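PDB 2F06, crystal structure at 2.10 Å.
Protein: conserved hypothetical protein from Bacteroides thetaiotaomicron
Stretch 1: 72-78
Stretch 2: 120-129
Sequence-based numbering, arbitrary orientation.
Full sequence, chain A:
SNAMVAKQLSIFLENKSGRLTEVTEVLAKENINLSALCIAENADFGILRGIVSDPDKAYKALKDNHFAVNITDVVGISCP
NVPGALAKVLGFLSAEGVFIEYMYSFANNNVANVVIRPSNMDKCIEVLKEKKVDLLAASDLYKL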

# COMPACT_ATOMS: atom_id res chain seq x y z
N THR A 72 12.51 11.80 0.05
CA THR A 72 12.33 11.42 1.46
C THR A 72 13.72 11.17 2.04
O THR A 72 14.59 10.71 1.31
CB THR A 72 11.52 10.09 1.56
OG1 THR A 72 10.29 10.28 0.87
CG2 THR A 72 11.22 9.62 3.06
N ASP A 73 13.90 11.47 3.34
CA ASP A 73 15.15 11.19 4.06
C ASP A 73 15.04 9.73 4.45
O ASP A 73 14.00 9.31 4.93
CB ASP A 73 15.30 12.00 5.36
CG ASP A 73 15.25 13.52 5.16
OD1 ASP A 73 15.70 14.00 4.09
OD2 ASP A 73 14.73 14.23 6.10
N VAL A 74 16.10 8.99 4.22
CA VAL A 74 16.31 7.63 4.72
C VAL A 74 17.80 7.54 5.15
O VAL A 74 18.63 8.47 4.90
CB VAL A 74 16.08 6.59 3.57
CG1 VAL A 74 14.59 6.64 3.10
CG2 VAL A 74 17.05 6.87 2.38
N VAL A 75 18.14 6.43 5.81
CA VAL A 75 19.54 6.18 6.29
C VAL A 75 19.90 4.76 5.85
O VAL A 75 19.04 3.84 5.85
CB VAL A 75 19.67 6.49 7.84
CG1 VAL A 75 18.76 5.61 8.70
CG2 VAL A 75 21.11 6.36 8.37
N GLY A 76 21.12 4.59 5.36
CA GLY A 76 21.66 3.31 4.94
C GLY A 76 22.55 2.74 6.02
O GLY A 76 23.27 3.48 6.66
N ILE A 77 22.47 1.43 6.28
CA ILE A 77 23.37 0.76 7.20
C ILE A 77 23.89 -0.51 6.54
O ILE A 77 23.30 -1.02 5.56
CB ILE A 77 22.72 0.36 8.57
CG1 ILE A 77 21.61 -0.62 8.39
CG2 ILE A 77 22.17 1.54 9.35
CD1 ILE A 77 21.61 -1.62 9.48
N SER A 78 24.99 -1.01 7.08
CA SER A 78 25.57 -2.24 6.64
C SER A 78 25.69 -3.13 7.86
O SER A 78 26.03 -2.65 8.96
CB SER A 78 26.97 -1.94 6.07
OG SER A 78 27.60 -3.14 5.67
N ASN A 120 11.82 8.24 13.76
CA ASN A 120 12.43 9.49 14.16
C ASN A 120 13.86 9.46 13.60
O ASN A 120 14.65 8.61 13.97
CB ASN A 120 12.38 9.60 15.70
CG ASN A 120 12.86 10.94 16.24
OD1 ASN A 120 13.91 11.45 15.87
ND2 ASN A 120 12.11 11.48 17.17
N MSE A 121 14.19 10.37 12.70
CA MSE A 121 15.52 10.26 12.10
C MSE A 121 16.71 10.63 13.02
O MSE A 121 17.73 9.94 13.00
CB MSE A 121 15.60 11.05 10.84
CG MSE A 121 17.00 10.93 10.23
SE MSE A 121 17.46 9.14 9.46
CE MSE A 121 16.19 9.36 7.92
N ASP A 122 16.58 11.73 13.79
CA ASP A 122 17.64 12.12 14.74
C ASP A 122 17.87 10.99 15.77
O ASP A 122 19.03 10.62 16.01
CB ASP A 122 17.36 13.45 15.48
CG ASP A 122 17.06 14.63 14.54
OD1 ASP A 122 17.44 14.63 13.35
OD2 ASP A 122 16.40 15.60 15.00
N LYS A 123 16.81 10.43 16.35
CA LYS A 123 16.99 9.36 17.34
C LYS A 123 17.57 8.06 16.78
O LYS A 123 18.35 7.37 17.46
CB LYS A 123 15.71 9.08 18.14
CG LYS A 123 16.00 8.70 19.54
CD LYS A 123 16.22 9.97 20.48
CE LYS A 123 17.17 11.09 19.89
NZ LYS A 123 17.36 12.30 20.80
N CYS A 124 17.15 7.71 15.56
CA CYS A 124 17.61 6.51 14.93
C CYS A 124 19.12 6.58 14.76
O CYS A 124 19.84 5.64 15.10
CB CYS A 124 16.88 6.32 13.57
SG CYS A 124 17.42 4.82 12.67
N ILE A 125 19.62 7.70 14.23
CA ILE A 125 21.04 7.82 13.95
C ILE A 125 21.84 7.80 15.25
O ILE A 125 22.92 7.21 15.31
CB ILE A 125 21.36 9.06 13.14
CG1 ILE A 125 20.91 8.87 11.70
CG2 ILE A 125 22.87 9.35 13.12
CD1 ILE A 125 21.04 10.15 10.88
N GLU A 126 21.29 8.41 16.29
CA GLU A 126 21.92 8.45 17.61
C GLU A 126 22.18 7.04 18.13
O GLU A 126 23.31 6.71 18.46
CB GLU A 126 20.98 9.19 18.56
CG GLU A 126 21.59 9.63 19.84
CD GLU A 126 20.71 10.64 20.54
OE1 GLU A 126 20.11 11.50 19.83
OE2 GLU A 126 20.60 10.56 21.79
N VAL A 127 21.13 6.21 18.17
CA VAL A 127 21.18 4.81 18.67
C VAL A 127 22.21 3.99 17.89
O VAL A 127 23.07 3.33 18.47
CB VAL A 127 19.73 4.12 18.65
CG1 VAL A 127 19.77 2.62 18.97
CG2 VAL A 127 18.78 4.84 19.62
N LEU A 128 22.16 4.09 16.57
CA LEU A 128 22.99 3.27 15.70
C LEU A 128 24.45 3.60 15.93
O LEU A 128 25.26 2.68 16.03
CB LEU A 128 22.62 3.50 14.22
CG LEU A 128 21.18 3.19 13.80
CD1 LEU A 128 20.99 3.52 12.36
CD2 LEU A 128 20.72 1.74 14.07
N LYS A 129 24.79 4.90 16.02
CA LYS A 129 26.18 5.34 16.26
C LYS A 129 26.65 4.83 17.66
O LYS A 129 27.75 4.24 17.79
CB LYS A 129 26.32 6.89 16.21
CG LYS A 129 26.17 7.59 14.81
CD LYS A 129 26.51 9.12 14.87
CE LYS A 129 27.92 9.43 14.35
NZ LYS A 129 28.64 10.64 14.96

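A β-strand and an α-helix pack here almost in parallel, their axes 9° apart and 9.9 Å from each other at closest approach. No hydrogen bond crosses between them; the contact is apolar packing, and its rule is the alternation of the strand. D73, V75 and I77 point their CA-to-CB bonds toward the helix, while V74 points away.

T72 stays out of reach, so the contact begins at D73. Exposed at the margin, this residue offers its aliphatic part: its CB lies 3.8 Å from CE of M121, while its carboxylate oxygens lie farther from that CE. M121, a selenomethionine, is the long reach of the helix. With chi1 t and chi2 and chi3 both p, its chain bends toward the strand, and its CE comes 3.6 Å from CA of V74. V74 thus contributes backbone surface to the contact although its side chain faces elsewhere.

V75 is the centre of the arrangement and gives up the most area on the strand, 68 Å². A β-branched residue suits an extended backbone, and its short, forked side chain meets three helix residues: CB lies 3.8 Å from SE of M121, CG1 4.3 Å from SG of C124, and CG2 4.2 Å from CG1 of I125. C124 is small and buried, its CA-to-CB bond directed toward the strand; I125 leaves its backbone sideways, but its end comes nearer the strand.

G76 has no side chain, and a CB there would point away from the helix. I77 resumes the pattern, its CG2 3.8 Å from CD1 of L128, one buried branched chain against another. M121, C124, I125 and L128 follow the three-and-four spacing that gathers residues along one side of a helix. Upstream, N120 caps that helix, its OD1 accepting from K123 N at 3.1 Å.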